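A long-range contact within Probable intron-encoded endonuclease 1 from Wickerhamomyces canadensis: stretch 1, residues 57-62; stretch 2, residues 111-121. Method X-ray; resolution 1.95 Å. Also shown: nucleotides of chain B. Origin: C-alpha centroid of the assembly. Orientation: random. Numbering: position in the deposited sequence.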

# COMPACT_ATOMS: atom_id res chain seq x y z
N LYS A 57 -1.60 -13.18 -17.25
CA LYS A 57 -0.44 -13.11 -18.18
C LYS A 57 0.58 -12.11 -17.64
O LYS A 57 1.78 -12.34 -17.82
CB LYS A 57 -0.96 -12.74 -19.57
CG LYS A 57 0.06 -12.30 -20.62
CD LYS A 57 -0.65 -11.70 -21.84
CE LYS A 57 0.19 -11.65 -23.11
NZ LYS A 57 1.22 -10.58 -23.07
N HIS A 58 0.11 -11.02 -17.04
CA HIS A 58 0.92 -10.06 -16.25
C HIS A 58 0.22 -9.80 -14.91
O HIS A 58 -0.96 -10.25 -14.77
CB HIS A 58 1.17 -8.78 -17.04
CG HIS A 58 1.85 -9.04 -18.34
ND1 HIS A 58 3.18 -9.42 -18.41
CD2 HIS A 58 1.38 -9.02 -19.61
CE1 HIS A 58 3.51 -9.61 -19.68
NE2 HIS A 58 2.43 -9.36 -20.43
N PHE A 59 0.92 -9.16 -13.96
CA PHE A 59 0.37 -8.72 -12.65
C PHE A 59 -0.69 -7.66 -12.90
O PHE A 59 -0.60 -6.92 -13.89
CB PHE A 59 1.44 -8.17 -11.72
CG PHE A 59 2.26 -9.26 -11.07
CD1 PHE A 59 3.32 -9.84 -11.74
CD2 PHE A 59 1.92 -9.73 -9.82
CE1 PHE A 59 4.06 -10.84 -11.12
CE2 PHE A 59 2.66 -10.72 -9.20
CZ PHE A 59 3.73 -11.28 -9.86
N LEU A 60 -1.67 -7.65 -12.01
CA LEU A 60 -2.60 -6.51 -11.79
C LEU A 60 -2.64 -6.24 -10.30
O LEU A 60 -2.05 -7.04 -9.50
CB LEU A 60 -4.00 -6.87 -12.33
CG LEU A 60 -4.80 -7.90 -11.53
CD1 LEU A 60 -6.25 -7.46 -11.37
CD2 LEU A 60 -4.75 -9.26 -12.18
N LEU A 61 -3.34 -5.17 -9.94
CA LEU A 61 -3.64 -4.72 -8.56
C LEU A 61 -5.15 -4.82 -8.32
O LEU A 61 -5.93 -4.26 -9.15
CB LEU A 61 -3.16 -3.28 -8.40
CG LEU A 61 -1.74 -3.01 -8.89
CD1 LEU A 61 -1.38 -1.53 -8.73
CD2 LEU A 61 -0.73 -3.89 -8.17
N GLN A 62 -5.55 -5.47 -7.23
CA GLN A 62 -6.91 -5.34 -6.66
C GLN A 62 -6.84 -4.48 -5.39
O GLN A 62 -6.00 -4.85 -4.49
CB GLN A 62 -7.55 -6.69 -6.35
CG GLN A 62 -7.61 -7.59 -7.57
CD GLN A 62 -8.43 -8.84 -7.36
OE1 GLN A 62 -8.55 -9.66 -8.24
NE2 GLN A 62 -9.02 -9.00 -6.18
N ALA A 111 3.95 -3.60 -16.82
CA ALA A 111 4.54 -2.55 -15.97
C ALA A 111 4.52 -2.97 -14.48
O ALA A 111 5.46 -2.57 -13.79
CB ALA A 111 3.84 -1.23 -16.20
N PHE A 112 3.61 -3.85 -14.05
CA PHE A 112 3.44 -4.30 -12.64
C PHE A 112 4.32 -5.54 -12.35
O PHE A 112 4.44 -5.90 -11.15
CB PHE A 112 1.96 -4.57 -12.31
CG PHE A 112 1.05 -3.35 -12.41
CD1 PHE A 112 1.26 -2.23 -11.63
CD2 PHE A 112 -0.02 -3.33 -13.30
CE1 PHE A 112 0.44 -1.10 -11.75
CE2 PHE A 112 -0.83 -2.20 -13.42
CZ PHE A 112 -0.58 -1.09 -12.67
N ASP A 113 4.96 -6.14 -13.36
CA ASP A 113 5.66 -7.45 -13.22
C ASP A 113 6.92 -7.34 -12.35
O ASP A 113 7.14 -8.27 -11.54
CB ASP A 113 6.06 -7.99 -14.60
CG ASP A 113 4.95 -8.77 -15.31
OD1 ASP A 113 3.87 -8.98 -14.71
OD2 ASP A 113 5.20 -9.15 -16.46
N LYS A 114 7.74 -6.30 -12.55
CA LYS A 114 8.98 -6.09 -11.78
C LYS A 114 8.70 -6.14 -10.27
O LYS A 114 9.38 -6.92 -9.55
CB LYS A 114 9.62 -4.75 -12.14
CG LYS A 114 10.97 -4.57 -11.44
CD LYS A 114 11.64 -3.25 -11.74
CE LYS A 114 11.08 -2.14 -10.89
NZ LYS A 114 11.67 -0.85 -11.30
N LEU A 115 7.76 -5.33 -9.78
CA LEU A 115 7.37 -5.29 -8.34
C LEU A 115 6.56 -6.54 -8.00
O LEU A 115 6.72 -7.07 -6.90
CB LEU A 115 6.63 -3.99 -8.04
CG LEU A 115 7.53 -2.75 -8.04
CD1 LEU A 115 6.73 -1.48 -7.85
CD2 LEU A 115 8.59 -2.83 -6.95
N GLY A 116 5.80 -7.08 -8.93
CA GLY A 116 5.12 -8.34 -8.64
C GLY A 116 6.10 -9.48 -8.35
O GLY A 116 5.86 -10.22 -7.36
N TYR A 117 7.16 -9.65 -9.18
CA TYR A 117 8.14 -10.76 -9.01
C TYR A 117 9.04 -10.45 -7.82
O TYR A 117 9.43 -11.39 -7.13
CB TYR A 117 8.90 -11.07 -10.31
CG TYR A 117 8.09 -11.86 -11.31
CD1 TYR A 117 7.61 -13.14 -11.01
CD2 TYR A 117 7.78 -11.34 -12.57
CE1 TYR A 117 6.85 -13.86 -11.92
CE2 TYR A 117 7.03 -12.06 -13.49
CZ TYR A 117 6.55 -13.31 -13.16
OH TYR A 117 5.84 -14.02 -14.10
N TYR A 118 9.26 -9.17 -7.53
CA TYR A 118 10.15 -8.73 -6.43
C TYR A 118 9.53 -9.08 -5.07
O TYR A 118 10.31 -9.51 -4.16
CB TYR A 118 10.45 -7.24 -6.60
CG TYR A 118 11.52 -6.77 -5.67
CD1 TYR A 118 12.86 -6.97 -5.95
CD2 TYR A 118 11.19 -6.16 -4.47
CE1 TYR A 118 13.85 -6.58 -5.06
CE2 TYR A 118 12.17 -5.76 -3.58
CZ TYR A 118 13.50 -5.98 -3.87
OH TYR A 118 14.46 -5.58 -2.99
N PHE A 119 8.21 -8.95 -4.94
CA PHE A 119 7.46 -9.11 -3.67
C PHE A 119 6.84 -10.50 -3.52
O PHE A 119 6.72 -10.98 -2.37
CB PHE A 119 6.32 -8.09 -3.55
CG PHE A 119 6.81 -6.81 -2.95
CD1 PHE A 119 7.01 -6.72 -1.58
CD2 PHE A 119 7.15 -5.72 -3.74
CE1 PHE A 119 7.52 -5.57 -1.03
CE2 PHE A 119 7.65 -4.57 -3.17
CZ PHE A 119 7.82 -4.49 -1.82
N MET A 120 6.38 -11.09 -4.61
CA MET A 120 5.59 -12.34 -4.47
C MET A 120 6.45 -13.56 -4.83
O MET A 120 7.08 -13.56 -5.90
CB MET A 120 4.34 -12.32 -5.36
CG MET A 120 3.45 -11.13 -5.11
SD MET A 120 2.67 -11.17 -3.44
CE MET A 120 3.18 -9.52 -2.99
N GLU A 121 6.37 -14.60 -4.02
CA GLU A 121 7.14 -15.85 -4.14
C GLU A 121 6.29 -16.94 -3.52
O GLU A 121 6.11 -16.89 -2.30
CB GLU A 121 8.47 -15.66 -3.40
CG GLU A 121 9.49 -16.76 -3.61
CD GLU A 121 10.78 -16.51 -2.85
OE1 GLU A 121 11.77 -16.03 -3.48
OE2 GLU A 121 10.77 -16.77 -1.60
P DG B 17 -3.41 -16.07 -3.39
OP1 DG B 17 -2.39 -17.01 -2.89
OP2 DG B 17 -3.09 -15.14 -4.48
O5' DG B 17 -4.71 -16.86 -3.86
C5' DG B 17 -5.51 -17.68 -2.99
C4' DG B 17 -6.83 -17.99 -3.66
O4' DG B 17 -7.75 -16.86 -3.68
C3' DG B 17 -6.69 -18.45 -5.12
O3' DG B 17 -7.51 -19.58 -5.40
C2' DG B 17 -7.20 -17.26 -5.91
C1' DG B 17 -8.29 -16.75 -4.99
N9 DG B 17 -8.70 -15.38 -5.25
C8 DG B 17 -7.86 -14.32 -5.49
N7 DG B 17 -8.51 -13.21 -5.74
C5 DG B 17 -9.84 -13.57 -5.69
C6 DG B 17 -11.01 -12.78 -5.89
O6 DG B 17 -11.09 -11.58 -6.16
N1 DG B 17 -12.16 -13.54 -5.76
C2 DG B 17 -12.20 -14.88 -5.46
N2 DG B 17 -13.43 -15.43 -5.37
N3 DG B 17 -11.12 -15.62 -5.26
C4 DG B 17 -9.98 -14.91 -5.40
O HOH W 1 4.23 -11.94 -16.07

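A helix can take an aromatic ring directly against its backbone where a glycine leaves room, and here Gly116 does so for Phe59. Gly116 CA lies 3.4 Å from the centroid of the Phe59 ring, only 10° off the ring normal, so a CH group rests on the π face. The absence of a side chain makes the room: an ideal CB on Gly116 would point toward stretch 1 and fall 2.4 Å from Phe59 CG, a clash.

Around this packing, Phe59 is held at its backbone as well as its ring. Phe59 N donates to Asp113 OD1 (3.0 Å, N-H...acceptor angle 168°), while His58 ND1 donates to Asp113 OD2 (2.8 Å). A carboxylate suits this place because its two oxygens can serve two neighboring donors at once; with chi1 near -84°, the end of the side chain comes nearer to stretch 1 although its CA-to-CB bond points sideways. A water extends the network, donating to Lys57 O and to Asp113 OD2 and accepting from Tyr117 OH. Within stretch 1, Lys57 NZ donates to His58 NE2 (3.1 Å), so both ring nitrogens of His58 are engaged.

Apolar contacts complete the junction. Phe59, buried and covered more extensively by the other stretch than any other residue of stretch 1, turns its ring edge toward the face of Tyr117, with centroids 5.2 Å apart and planes at 86°; Tyr117 thus offers a face to Phe59 and a hydroxyl to the water. Met120 CG approaches Phe59 CE2 at 4.2 Å, just beyond the helix. Phe59 CB also meets Phe112 CB at 3.7 Å, and Leu61 CG sits over a face of the Phe112 ring, 4.2 Å from its centroid. Gly116, Phe112 and Leu61 are buried too; branched Leu61 and flat Phe112 pack with no side-chain polar group to satisfy. Together the two stretches bury 430 Å², both sides summed, combining a polar clamp with close aromatic packing.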